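Side-chain contacts in glycosyl hyrolase, family 3 (Deinococcus radiodurans, PDB 3TEV), which probably hydrolyses O-glycosyl bonds, acting as a family 3 glycoside hydrolase built on a TIM-barrel domain: residues V47-F50 against G51-E55; E58-R61 against R62-D66; A154-V157 against T158-R162; G247-R250 against E251-Y255; Q300-L303 against A304-E308. All coordinates share one frame; numbering follows the deposited sequence.

All five contacts are local, each joining neighbours three to six residues apart, and they follow one another along the chain without nesting or crossing. Contact 1 closes the tight turn after strand 46-49, and contact 2 lies just beyond it on helix 57-71; the two touch, Asn53 O meeting Gln59 NE2, so strand, turn and helix are joined. Contact 3 is the first part of helix 154-169, between strands 128-129 and 174-180. Contact 4 ends helix 242-252 before strand 258-261, across the chain's centre from contacts 1 and 2. Contact 5 lies on helix 296-309, after strand 290-291, the neighbour of strand 22-24 in the barrel.

Contact 1 (V47-F50 against G51-E55); sequences VCLF and GKNVE
Asn53 folds its side chain back over the end of strand 46-49, setting CB against Leu49 CD2 at 4.0 Å and its amide oxygen facing the backbone N-H of Phe50. This is the turn at the C-terminal end of a TIM-barrel strand, where the chain leaves the sheet and heads for helix 57-71. Two bonds close it in opposite senses. Phe50 N gives its proton to Asn53 OD1 (2.8 Å), almost straight at 171° and on a lone pair in the carbonyl plane; Asn53 N in turn donates to Phe50 O at 2.7 Å, arriving from above that carbonyl's plane. The second bond spans three residues, as does Val54 N to Gly51 O, in keeping with a short 3-10 turn. Asparagine suits the place because one flat amide offers an acceptor and a donor on a short stem. With CG anti to its own carbonyl carbon (chi1 -47°), OD1 turns back to the strand, while ND2 is held by Leu26 O and Gly28 O. Leu49 faces the helix layer outside the strand, where an apolar branch suits: it also meets Leu60 and Cys64 of helix 57-71. Lys52, on the exposed side, sends its amine to Asp25 in a salt bridge, and the Phe50 ring leans on Leu293. A water extends the polar network: its oxygen is 2.6 Å from Asn53 OD1 and 2.7 Å from Cys48 O, and it lies at the edge of the Phe50 ring, in the ring plane.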
loop_
_atom_site.group_PDB
_atom_site.type_symbol
_atom_site.label_atom_id
_atom_site.label_comp_id
_atom_site.label_asym_id
_atom_site.label_seq_id
_atom_site.Cartn_x
_atom_site.Cartn_y
_atom_site.Cartn_z
ATOM N N VAL A 47 3.710 5.022 -9.042
ATOM C CA VAL A 47 5.117 4.829 -8.695
ATOM C C VAL A 47 5.317 5.039 -7.204
ATOM O O VAL A 47 4.639 5.876 -6.600
ATOM C CB VAL A 47 6.035 5.830 -9.419
ATOM C CG1 VAL A 47 7.371 5.894 -8.710
ATOM C CG2 VAL A 47 6.215 5.445 -10.874
ATOM N N CYS A 48 6.238 4.286 -6.608
ATOM C CA CYS A 48 6.570 4.475 -5.197
ATOM C C CYS A 48 8.012 4.924 -5.145
ATOM O O CYS A 48 8.856 4.362 -5.845
ATOM C CB CYS A 48 6.356 3.206 -4.366
ATOM S SG CYS A 48 6.585 3.557 -2.557
ATOM N N LEU A 49 8.278 5.962 -4.363
ATOM C CA LEU A 49 9.631 6.498 -4.209
ATOM C C LEU A 49 10.273 6.022 -2.916
ATOM O O LEU A 49 9.593 5.835 -1.913
ATOM C CB LEU A 49 9.605 8.016 -4.231
ATOM C CG LEU A 49 8.999 8.671 -5.469
ATOM C CD1 LEU A 49 8.925 10.158 -5.273
ATOM C CD2 LEU A 49 9.781 8.326 -6.740
ATOM N N PHE A 50 11.585 5.822 -2.960
ATOM C CA PHE A 50 12.378 5.372 -1.817
ATOM C C PHE A 50 13.626 6.253 -1.673
ATOM O O PHE A 50 13.843 7.164 -2.468
ATOM C CB PHE A 50 12.794 3.910 -2.012
ATOM C CG PHE A 50 11.640 2.966 -2.130
ATOM C CD1 PHE A 50 11.106 2.357 -1.001
ATOM C CD2 PHE A 50 11.066 2.699 -3.369
ATOM C CE1 PHE A 50 10.008 1.486 -1.110
ATOM C CE2 PHE A 50 9.979 1.835 -3.492
ATOM C CZ PHE A 50 9.445 1.228 -2.368
ATOM N N GLY A 51 14.445 5.959 -0.669
ATOM C CA GLY A 51 15.673 6.712 -0.390
ATOM C C GLY A 51 16.525 6.940 -1.623
ATOM O O GLY A 51 16.996 8.054 -1.859
ATOM N N LYS A 52 16.694 5.898 -2.436
ATOM C CA LYS A 52 17.422 6.021 -3.696
ATOM C C LYS A 52 16.867 7.114 -4.637
ATOM O O LYS A 52 17.534 7.484 -5.595
ATOM C CB LYS A 52 17.443 4.670 -4.428
ATOM C CG LYS A 52 16.056 4.188 -4.921
ATOM C CD LYS A 52 16.158 2.950 -5.802
ATOM C CE LYS A 52 14.801 2.272 -5.894
ATOM N NZ LYS A 52 14.671 1.439 -7.106
ATOM N N ASN A 53 15.648 7.605 -4.393
ATOM C CA ASN A 53 15.052 8.641 -5.267
ATOM C C ASN A 53 15.045 10.046 -4.666
ATOM O O ASN A 53 14.542 10.983 -5.305
ATOM C CB ASN A 53 13.613 8.284 -5.649
ATOM C CG ASN A 53 13.457 6.844 -6.114
ATOM O OD1 ASN A 53 12.882 6.010 -5.397
ATOM N ND2 ASN A 53 13.964 6.541 -7.316
ATOM N N VAL A 54 15.588 10.182 -3.451
ATOM C CA VAL A 54 15.451 11.398 -2.636
ATOM C C VAL A 54 16.811 11.968 -2.234
ATOM O O VAL A 54 17.584 11.312 -1.540
ATOM C CB VAL A 54 14.613 11.128 -1.348
ATOM C CG1 VAL A 54 14.540 12.377 -0.445
ATOM C CG2 VAL A 54 13.220 10.635 -1.698
ATOM N N GLU A 55 17.088 13.194 -2.673
ATOM C CA GLU A 55 18.328 13.889 -2.327
ATOM C C GLU A 55 18.056 15.201 -1.596
ATOM O O GLU A 55 18.630 15.456 -0.540
ATOM C CB GLU A 55 19.181 14.145 -3.569
ATOM C CG GLU A 55 19.792 12.895 -4.157
ATOM C CD GLU A 55 20.655 13.177 -5.380
ATOM O OE1 GLU A 55 21.632 12.418 -5.589
ATOM O OE2 GLU A 55 20.367 14.148 -6.131
HETATM O O HOH W 1 11.438 4.316 -6.653
#

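Contact 2 (E58-R61 against R62-D66); sequences EQLR and RLCAD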
loop_
_atom_site.group_PDB
_atom_site.type_symbol
_atom_site.label_atom_id
_atom_site.label_comp_id
_atom_site.label_asym_id
_atom_site.label_seq_id
_atom_site.Cartn_x
_atom_site.Cartn_y
_atom_site.Cartn_z
ATOM N N GLU A 58 14.309 20.350 -3.508
ATOM C CA GLU A 58 14.367 20.926 -4.848
ATOM C C GLU A 58 14.392 19.826 -5.907
ATOM O O GLU A 58 13.661 19.900 -6.900
ATOM C CB GLU A 58 15.612 21.825 -4.981
ATOM C CG GLU A 58 15.692 22.707 -6.253
ATOM C CD GLU A 58 16.796 23.826 -6.183
ATOM O OE1 GLU A 58 17.301 24.237 -7.265
ATOM O OE2 GLU A 58 17.153 24.306 -5.067
ATOM N N GLN A 59 15.237 18.816 -5.694
ATOM C CA GLN A 59 15.373 17.705 -6.637
ATOM C C GLN A 59 14.085 16.880 -6.658
ATOM O O GLN A 59 13.598 16.508 -7.719
ATOM C CB GLN A 59 16.604 16.843 -6.295
ATOM C CG GLN A 59 16.578 15.401 -6.825
ATOM C CD GLN A 59 15.730 14.479 -5.948
ATOM O OE1 GLN A 59 15.746 14.592 -4.722
ATOM N NE2 GLN A 59 14.962 13.590 -6.579
ATOM N N LEU A 60 13.538 16.618 -5.477
ATOM C CA LEU A 60 12.334 15.813 -5.356
ATOM C C LEU A 60 11.138 16.499 -6.010
ATOM O O LEU A 60 10.321 15.844 -6.675
ATOM C CB LEU A 60 12.061 15.478 -3.894
ATOM C CG LEU A 60 10.976 14.464 -3.548
ATOM C CD1 LEU A 60 11.093 13.184 -4.359
ATOM C CD2 LEU A 60 11.020 14.160 -2.052
ATOM N N ARG A 61 11.057 17.815 -5.842
ATOM C CA ARG A 61 10.005 18.602 -6.476
ATOM C C ARG A 61 10.094 18.510 -7.997
ATOM O O ARG A 61 9.076 18.379 -8.665
ATOM C CB ARG A 61 10.058 20.070 -6.033
ATOM C CG ARG A 61 8.916 20.923 -6.589
ATOM C CD ARG A 61 8.898 22.340 -5.995
ATOM N NE ARG A 61 8.500 22.371 -4.575
ATOM C CZ ARG A 61 9.338 22.519 -3.539
ATOM N NH1 ARG A 61 8.865 22.535 -2.297
ATOM N NH2 ARG A 61 10.648 22.662 -3.730
ATOM N N ARG A 62 11.316 18.592 -8.522
ATOM C CA ARG A 62 11.590 18.420 -9.943
ATOM C C ARG A 62 11.193 17.002 -10.410
ATOM O O ARG A 62 10.506 16.846 -11.420
ATOM C CB ARG A 62 13.067 18.725 -10.233
ATOM C CG ARG A 62 13.435 18.903 -11.718
ATOM C CD ARG A 62 14.956 19.107 -11.918
ATOM N NE ARG A 62 15.566 19.953 -10.874
ATOM C CZ ARG A 62 16.440 19.525 -9.953
ATOM N NH1 ARG A 62 16.927 20.373 -9.042
ATOM N NH2 ARG A 62 16.837 18.248 -9.941
ATOM N N LEU A 63 11.571 15.989 -9.641
ATOM C CA LEU A 63 11.243 14.605 -9.989
ATOM C C LEU A 63 9.730 14.327 -10.048
ATOM O O LEU A 63 9.258 13.699 -10.990
ATOM C CB LEU A 63 11.947 13.625 -9.046
ATOM C CG LEU A 63 11.588 12.150 -9.215
ATOM C CD1 LEU A 63 11.915 11.623 -10.641
ATOM C CD2 LEU A 63 12.282 11.312 -8.185
ATOM N N CYS A 64 8.975 14.814 -9.064
ATOM C CA CYS A 64 7.540 14.573 -9.012
ATOM C C CYS A 64 6.768 15.384 -10.046
ATOM O O CYS A 64 5.720 14.927 -10.539
ATOM C CB CYS A 64 6.998 14.814 -7.610
ATOM S SG CYS A 64 7.724 13.644 -6.442
ATOM N N ALA A 65 7.290 16.571 -10.384
ATOM C CA ALA A 65 6.677 17.389 -11.419
ATOM C C ALA A 65 6.858 16.681 -12.745
ATOM O O ALA A 65 5.907 16.556 -13.511
ATOM C CB ALA A 65 7.270 18.821 -11.459
ATOM N N ASP A 66 8.067 16.190 -13.001
ATOM C CA ASP A 66 8.314 15.404 -14.206
ATOM C C ASP A 66 7.392 14.169 -14.299
ATOM O O ASP A 66 6.842 13.868 -15.367
ATOM C CB ASP A 66 9.782 14.989 -14.275
ATOM C CG ASP A 66 10.721 16.174 -14.469
ATOM O OD1 ASP A 66 10.268 17.301 -14.800
ATOM O OD2 ASP A 66 11.933 15.985 -14.267
#
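Arg62 curls back over the preceding turn of helix 57-71 and lays one face of its guanidinium against the backbone of Glu58 and Gln59. The chain runs out extended through chi2 and then bends at chi3 (-39°), which returns NH2 to 3.7 Å from Gln59 CA and puts Glu58 O over the rim of the same face. Glu58 crosses this arginine with its own chain stretched out. Its CG is 3.8 Å from Arg62 NH1, but the carboxylate stops short of a salt bridge, with OE1 4.3 Å from NH1 and the two planes turned 70° apart. On the next flank Gln59 and Leu63 run side by side, Gln59 NE2 resting 3.9 Å from Leu63 CD2. A bend at chi2 (-80°) carries the Gln59 amide toward the start of the helix: OE1 accepts from Glu55 N and Ser56 N, and NE2 donates to Asn53 O and Pro29 O. A glutamine fits because its amide can answer donors and acceptors together. Toward strand 46-49 the contact is apolar, Leu60 CD1 meeting Cys64 SG at 4.0 Å. Arg61, whose NE donates to Ser123 O, touches Val124 of helix 107-124. The ordinary i to i+4 backbone bonds continue throughout, as in Leu63 N to Gln59 O at 2.8 Å. The chemistry thus changes round the helix: Leu60 and Cys64 face the barrel strand, the glutamine amide ties the helix start to the preceding turn, and the exposed Glu58-Arg62 pair probably adds only a mild electrostatic attraction.

Contact 3 (A154-V157 against T158-R162); sequences AARV and TRHGR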
loop_
_atom_site.group_PDB
_atom_site.type_symbol
_atom_site.label_atom_id
_atom_site.label_comp_id
_atom_site.label_asym_id
_atom_site.label_seq_id
_atom_site.Cartn_x
_atom_site.Cartn_y
_atom_site.Cartn_z
ATOM N N ALA A 154 -5.060 -2.518 20.717
ATOM C CA ALA A 154 -5.867 -1.991 19.610
ATOM C C ALA A 154 -6.367 -0.554 19.838
ATOM O O ALA A 154 -6.366 0.263 18.906
ATOM C CB ALA A 154 -7.037 -2.922 19.334
ATOM N N ALA A 155 -6.769 -0.264 21.080
ATOM C CA ALA A 155 -7.314 1.037 21.476
ATOM C C ALA A 155 -6.337 2.181 21.224
ATOM O O ALA A 155 -6.729 3.214 20.683
ATOM C CB ALA A 155 -7.768 1.019 22.983
ATOM N N ARG A 156 -5.078 1.992 21.622
ATOM C CA ARG A 156 -4.031 3.004 21.432
ATOM C C ARG A 156 -3.656 3.168 19.960
ATOM O O ARG A 156 -3.424 4.282 19.480
ATOM C CB ARG A 156 -2.777 2.658 22.240
ATOM C CG ARG A 156 -1.736 3.785 22.337
ATOM C CD ARG A 156 -2.176 4.864 23.308
ATOM N NE ARG A 156 -2.397 4.303 24.637
ATOM C CZ ARG A 156 -1.620 4.527 25.693
ATOM N NH1 ARG A 156 -0.561 5.329 25.608
ATOM N NH2 ARG A 156 -1.918 3.947 26.841
ATOM N N VAL A 157 -3.591 2.057 19.244
ATOM C CA VAL A 157 -3.265 2.107 17.821
ATOM C C VAL A 157 -4.401 2.779 17.045
ATOM O O VAL A 157 -4.151 3.636 16.198
ATOM C CB VAL A 157 -2.896 0.710 17.288
ATOM C CG1 VAL A 157 -2.872 0.662 15.722
ATOM C CG2 VAL A 157 -1.542 0.284 17.904
ATOM N N THR A 158 -5.642 2.416 17.369
ATOM C CA THR A 158 -6.823 3.036 16.759
ATOM C C THR A 158 -6.836 4.559 16.930
ATOM O O THR A 158 -7.066 5.292 15.968
ATOM C CB THR A 158 -8.121 2.435 17.344
ATOM O OG1 THR A 158 -8.186 1.049 17.001
ATOM C CG2 THR A 158 -9.360 3.151 16.804
ATOM N N ARG A 159 -6.586 5.039 18.145
ATOM C CA ARG A 159 -6.646 6.476 18.416
ATOM C C ARG A 159 -5.567 7.279 17.669
ATOM O O ARG A 159 -5.858 8.345 17.113
ATOM C CB ARG A 159 -6.635 6.779 19.936
ATOM C CG ARG A 159 -8.041 6.830 20.553
ATOM C CD ARG A 159 -8.045 7.104 22.067
ATOM N NE ARG A 159 -7.551 8.439 22.411
ATOM C CZ ARG A 159 -6.243 8.698 22.711
ATOM N NH1 ARG A 159 -5.307 7.703 22.708
ATOM N NH2 ARG A 159 -5.881 9.940 23.024
ATOM N N HIS A 160 -4.333 6.776 17.647
ATOM C CA HIS A 160 -3.283 7.487 16.924
ATOM C C HIS A 160 -3.321 7.244 15.418
ATOM O O HIS A 160 -2.957 8.130 14.633
ATOM C CB HIS A 160 -1.924 7.225 17.555
ATOM C CG HIS A 160 -1.797 7.844 18.902
ATOM N ND1 HIS A 160 -1.533 9.186 19.073
ATOM C CD2 HIS A 160 -1.976 7.332 20.144
ATOM C CE1 HIS A 160 -1.515 9.466 20.367
ATOM N NE2 HIS A 160 -1.783 8.358 21.037
ATOM N N GLY A 161 -3.802 6.066 15.016
ATOM C CA GLY A 161 -4.035 5.780 13.600
ATOM C C GLY A 161 -5.021 6.770 12.998
ATOM O O GLY A 161 -4.812 7.268 11.897
ATOM N N ARG A 162 -6.084 7.063 13.738
ATOM C CA ARG A 162 -7.119 8.021 13.307
ATOM C C ARG A 162 -6.507 9.399 13.055
ATOM O O ARG A 162 -6.809 10.061 12.042
ATOM C CB ARG A 162 -8.239 8.139 14.363
ATOM C CG ARG A 162 -9.464 8.959 13.895
ATOM C CD ARG A 162 -10.555 9.165 14.962
ATOM N NE ARG A 162 -10.885 7.941 15.704
ATOM C CZ ARG A 162 -11.813 7.042 15.358
ATOM N NH1 ARG A 162 -12.543 7.196 14.245
ATOM N NH2 ARG A 162 -12.006 5.973 16.132
#
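Thr158, Arg159, His160 and Gly161 each give their backbone N-H to the carbonyl four residues earlier, Ala154 through Val157, in regular alpha-helical spacing. They form the first part of helix 154-169, one of the helices of the TIM barrel, between strands 128-129 and 174-180. Ala154 O is gripped twice: Thr158 N reaches it at 2.7 Å, and Thr158 OG1 donates to it at 2.7 Å from 45° above the carbonyl plane. That second bond follows from chi1 of -64°, which sets OG1 beside the backbone N and puts CG2 anti to it. A valine in place of Thr158 is likely to leave Ala154 O with the backbone donor alone of these two. Small Ala154 and branched Val157 suit the flank against helix 210-215, where they touch Ala210 and Pro211. On the other flank Arg156 and His160 lie side by side, guanidinium and imidazole planes 45° apart, with Arg156 CD 4.0 Å from His160 CD2. Their polar ends go elsewhere: Arg156 NH1 to Gly102 O, His160 ND1 to Thr110 OG1, and His160 NE2 to Asp105, which also receives Arg159 in a salt bridge. The His160 ring presents its edge to the backbone, CD2 standing 3.4 Å from Arg156 O.

Contact 4 (G247-R250 against E251-Y255); sequences GLLR and EEWGY
Leu248 lays CD1 over one face of the Trp253 indole, 3.9 Å from the centre of the five-membered ring, a CH-pi contact toward the NE1 rim. Leu249 works the other end of the indole: its CD2 is 3.8 Å from Trp253 CE3 and equally 3.8 Å from Tyr255 CB. Leucines fit here because a single branch methyl can reach Trp253 and Tyr255, while Leu249 also packs on Ile222 and Ile259 of the barrel strands. The backbone here makes wider, pi-type turns. Glu252 N and Trp253 N bond five residues back, to Gly247 O (3.0 Å) and Leu248 O (2.9 Å), and after Gly254, whose positive phi favours glycine, Tyr255 N returns to Leu249 O. At the polar edge Arg250 bends at chi2 (-70°) and stretches beyond, so that NH1 donates to Tyr255 O at 3.0 Å, nearly straight at 170°. The oxygen lies in the guanidinium plane, yet NH1 stands above the carbonyl plane. NH1 also serves Gly257 O, and NH2 makes a salt bridge to Asp288. A methionine in place of Arg250 would probably leave Asp288 without this charge partner and Tyr255 O without its side-chain donor. Apolar packing and a cationic donor thus meet at this helix end, and the arginine probably helps to hold the chain where it leaves for strand 258-261.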
loop_
_atom_site.group_PDB
_atom_site.type_symbol
_atom_site.label_atom_id
_atom_site.label_comp_id
_atom_site.label_asym_id
_atom_site.label_seq_id
_atom_site.Cartn_x
_atom_site.Cartn_y
_atom_site.Cartn_z
ATOM N N GLY A 247 -13.765 -11.734 0.504
ATOM C CA GLY A 247 -14.694 -12.224 1.528
ATOM C C GLY A 247 -14.796 -11.278 2.716
ATOM O O GLY A 247 -15.883 -10.777 3.044
ATOM N N LEU A 248 -13.657 -10.999 3.332
ATOM C CA LEU A 248 -13.640 -10.159 4.511
ATOM C C LEU A 248 -13.700 -8.660 4.184
ATOM O O LEU A 248 -14.692 -7.989 4.505
ATOM C CB LEU A 248 -12.424 -10.495 5.384
ATOM C CG LEU A 248 -12.187 -9.696 6.665
ATOM C CD1 LEU A 248 -13.294 -9.943 7.670
ATOM C CD2 LEU A 248 -10.840 -10.108 7.241
ATOM N N LEU A 249 -12.645 -8.135 3.561
ATOM C CA LEU A 249 -12.554 -6.709 3.322
ATOM C C LEU A 249 -13.727 -6.118 2.535
ATOM O O LEU A 249 -14.334 -5.148 2.988
ATOM C CB LEU A 249 -11.245 -6.358 2.634
ATOM C CG LEU A 249 -10.197 -5.664 3.479
ATOM C CD1 LEU A 249 -8.995 -5.277 2.616
ATOM C CD2 LEU A 249 -10.779 -4.446 4.192
ATOM N N ARG A 250 -14.033 -6.694 1.370
ATOM C CA ARG A 250 -15.070 -6.155 0.479
ATOM C C ARG A 250 -16.473 -6.499 0.903
ATOM O O ARG A 250 -17.335 -5.638 0.902
ATOM C CB ARG A 250 -14.906 -6.651 -0.969
ATOM C CG ARG A 250 -13.634 -6.228 -1.691
ATOM C CD ARG A 250 -13.593 -4.740 -2.026
ATOM N NE ARG A 250 -12.410 -4.450 -2.842
ATOM C CZ ARG A 250 -11.746 -3.304 -2.843
ATOM N NH1 ARG A 250 -12.118 -2.301 -2.058
ATOM N NH2 ARG A 250 -10.709 -3.173 -3.647
ATOM N N GLU A 251 -16.709 -7.763 1.234
ATOM C CA GLU A 251 -18.069 -8.252 1.453
ATOM C C GLU A 251 -18.537 -8.126 2.901
ATOM O O GLU A 251 -19.573 -7.543 3.149
ATOM C CB GLU A 251 -18.232 -9.691 0.924
ATOM C CG GLU A 251 -17.956 -9.783 -0.576
ATOM C CD GLU A 251 -18.126 -11.187 -1.178
ATOM O OE1 GLU A 251 -18.021 -12.212 -0.454
ATOM O OE2 GLU A 251 -18.352 -11.255 -2.403
ATOM N N GLU A 252 -17.782 -8.665 3.853
ATOM C CA GLU A 252 -18.147 -8.528 5.258
ATOM C C GLU A 252 -18.084 -7.076 5.727
ATOM O O GLU A 252 -18.999 -6.600 6.385
ATOM C CB GLU A 252 -17.207 -9.335 6.136
ATOM C CG GLU A 252 -17.641 -10.727 6.459
ATOM C CD GLU A 252 -16.864 -11.270 7.652
ATOM O OE1 GLU A 252 -17.027 -10.706 8.773
ATOM O OE2 GLU A 252 -16.083 -12.242 7.455
ATOM N N TRP A 253 -16.990 -6.387 5.387
ATOM C CA TRP A 253 -16.759 -5.028 5.875
ATOM C C TRP A 253 -17.270 -3.919 4.970
ATOM O O TRP A 253 -17.335 -2.778 5.397
ATOM C CB TRP A 253 -15.275 -4.816 6.164
ATOM C CG TRP A 253 -14.780 -5.584 7.348
ATOM C CD1 TRP A 253 -15.469 -6.522 8.085
ATOM C CD2 TRP A 253 -13.481 -5.505 7.922
ATOM N NE1 TRP A 253 -14.677 -7.015 9.084
ATOM C CE2 TRP A 253 -13.450 -6.411 9.012
ATOM C CE3 TRP A 253 -12.332 -4.748 7.627
ATOM C CZ2 TRP A 253 -12.324 -6.582 9.806
ATOM C CZ3 TRP A 253 -11.209 -4.924 8.408
ATOM C CH2 TRP A 253 -11.214 -5.829 9.499
ATOM N N GLY A 254 -17.608 -4.242 3.724
ATOM C CA GLY A 254 -18.103 -3.229 2.783
ATOM C C GLY A 254 -17.042 -2.237 2.318
ATOM O O GLY A 254 -17.378 -1.166 1.826
ATOM N N TYR A 255 -15.762 -2.578 2.464
ATOM C CA TYR A 255 -14.683 -1.649 2.072
ATOM C C TYR A 255 -14.648 -1.337 0.576
ATOM O O TYR A 255 -14.533 -2.252 -0.248
ATOM C CB TYR A 255 -13.315 -2.155 2.522
ATOM C CG TYR A 255 -12.171 -1.177 2.279
ATOM C CD1 TYR A 255 -12.150 0.082 2.906
ATOM C CD2 TYR A 255 -11.108 -1.508 1.434
ATOM C CE1 TYR A 255 -11.106 0.991 2.702
ATOM C CE2 TYR A 255 -10.031 -0.611 1.223
ATOM C CZ TYR A 255 -10.042 0.641 1.868
ATOM O OH TYR A 255 -9.005 1.539 1.675
#

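Contact 5 (Q300-L303 against A304-E308); sequences QATL and AAVAE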
loop_
_atom_site.group_PDB
_atom_site.type_symbol
_atom_site.label_atom_id
_atom_site.label_comp_id
_atom_site.label_asym_id
_atom_site.label_seq_id
_atom_site.Cartn_x
_atom_site.Cartn_y
_atom_site.Cartn_z
ATOM N N GLN A 300 8.776 -5.952 -16.352
ATOM C CA GLN A 300 8.330 -6.401 -17.664
ATOM C C GLN A 300 7.662 -7.771 -17.596
ATOM O O GLN A 300 6.622 -7.991 -18.234
ATOM C CB GLN A 300 9.479 -6.386 -18.689
ATOM C CG GLN A 300 9.845 -4.965 -19.145
ATOM C CD GLN A 300 11.065 -4.890 -20.075
ATOM O OE1 GLN A 300 12.009 -5.694 -19.973
ATOM N NE2 GLN A 300 11.055 -3.905 -20.984
ATOM N N ALA A 301 8.217 -8.669 -16.788
ATOM C CA ALA A 301 7.620 -9.987 -16.639
ATOM C C ALA A 301 6.262 -9.903 -15.946
ATOM O O ALA A 301 5.355 -10.686 -16.264
ATOM C CB ALA A 301 8.576 -10.957 -15.893
ATOM N N THR A 302 6.112 -8.957 -15.016
ATOM C CA THR A 302 4.839 -8.758 -14.348
ATOM C C THR A 302 3.794 -8.182 -15.312
ATOM O O THR A 302 2.681 -8.706 -15.406
ATOM C CB THR A 302 4.992 -7.878 -13.090
ATOM O OG1 THR A 302 5.981 -8.458 -12.228
ATOM C CG2 THR A 302 3.692 -7.782 -12.336
ATOM N N LEU A 303 4.148 -7.116 -16.026
ATOM C CA LEU A 303 3.310 -6.586 -17.101
ATOM C C LEU A 303 2.823 -7.680 -18.051
ATOM O O LEU A 303 1.636 -7.736 -18.363
ATOM C CB LEU A 303 4.080 -5.568 -17.933
ATOM C CG LEU A 303 4.248 -4.210 -17.296
ATOM C CD1 LEU A 303 5.443 -3.497 -17.963
ATOM C CD2 LEU A 303 2.942 -3.412 -17.425
ATOM N N ALA A 304 3.742 -8.537 -18.500
ATOM C CA ALA A 304 3.414 -9.581 -19.457
ATOM C C ALA A 304 2.342 -10.527 -18.910
ATOM O O ALA A 304 1.409 -10.888 -19.635
ATOM C CB ALA A 304 4.694 -10.371 -19.919
ATOM N N ALA A 305 2.452 -10.901 -17.635
ATOM C CA ALA A 305 1.449 -11.777 -17.037
ATOM C C ALA A 305 0.114 -11.044 -16.892
ATOM O O ALA A 305 -0.943 -11.597 -17.189
ATOM C CB ALA A 305 1.920 -12.298 -15.684
ATOM N N VAL A 306 0.150 -9.792 -16.449
ATOM C CA VAL A 306 -1.088 -9.068 -16.267
ATOM C C VAL A 306 -1.729 -8.788 -17.633
ATOM O O VAL A 306 -2.968 -8.731 -17.740
ATOM C CB VAL A 306 -0.868 -7.787 -15.424
ATOM C CG1 VAL A 306 -2.153 -6.954 -15.305
ATOM C CG2 VAL A 306 -0.345 -8.169 -14.025
ATOM N N ALA A 307 -0.901 -8.650 -18.679
ATOM C CA ALA A 307 -1.423 -8.442 -20.045
ATOM C C ALA A 307 -2.302 -9.601 -20.539
ATOM O O ALA A 307 -3.191 -9.393 -21.350
ATOM C CB ALA A 307 -0.282 -8.165 -21.051
ATOM N N GLU A 308 -2.060 -10.812 -20.035
ATOM C CA GLU A 308 -2.868 -11.989 -20.404
ATOM C C GLU A 308 -4.159 -12.085 -19.592
ATOM O O GLU A 308 -5.160 -12.620 -20.065
ATOM C CB GLU A 308 -2.063 -13.274 -20.217
ATOM C CG GLU A 308 -0.762 -13.286 -20.984
ATOM C CD GLU A 308 -0.983 -13.175 -22.489
ATOM O OE1 GLU A 308 -1.985 -13.745 -23.008
ATOM O OE2 GLU A 308 -0.161 -12.505 -23.161
#
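Leu303 O takes the shortest bond here, from Ala307 N at 2.7 Å, and Ala307 CB stands beside the same oxygen at 3.3 Å. Thr302 O receives Val306 N at 2.9 Å and 166°, with Val306 CG2 close by at 3.4 Å. That methyl reaches the carbonyl because chi1 of Val306 (176°) places CG1 opposite the backbone N and leaves CG2 next to it. From there CG2 also comes within 4.4 Å of Thr302 CG2, a loose methyl-to-methyl approach one turn apart. Thr302 is buried, and its hydroxyl is provided for inside the helix by a bond to Val298 O; threonine can thus sit in the core. The small Ala305 allows helix 275-285 to come near: it touches Val280, while Thr302 and Val306 meet Ala279 and Leu283. Leu303 supplies the longer apolar arm on another flank, reaching Leu22 of strand 22-24 and Tyr38 and His42 of helix 33-42. Ala304 is exposed, with its CB 3.5 Å from Gln300 O, and its N bonds to that oxygen at 2.9 Å. Glu308 N turns to Ala305 O, three residues back, near the end of the helix. A helix with one flank outward and the others wedged against a strand and two neighbouring helices is usual in the outer helical layer of a TIM barrel, here following strand 290-291.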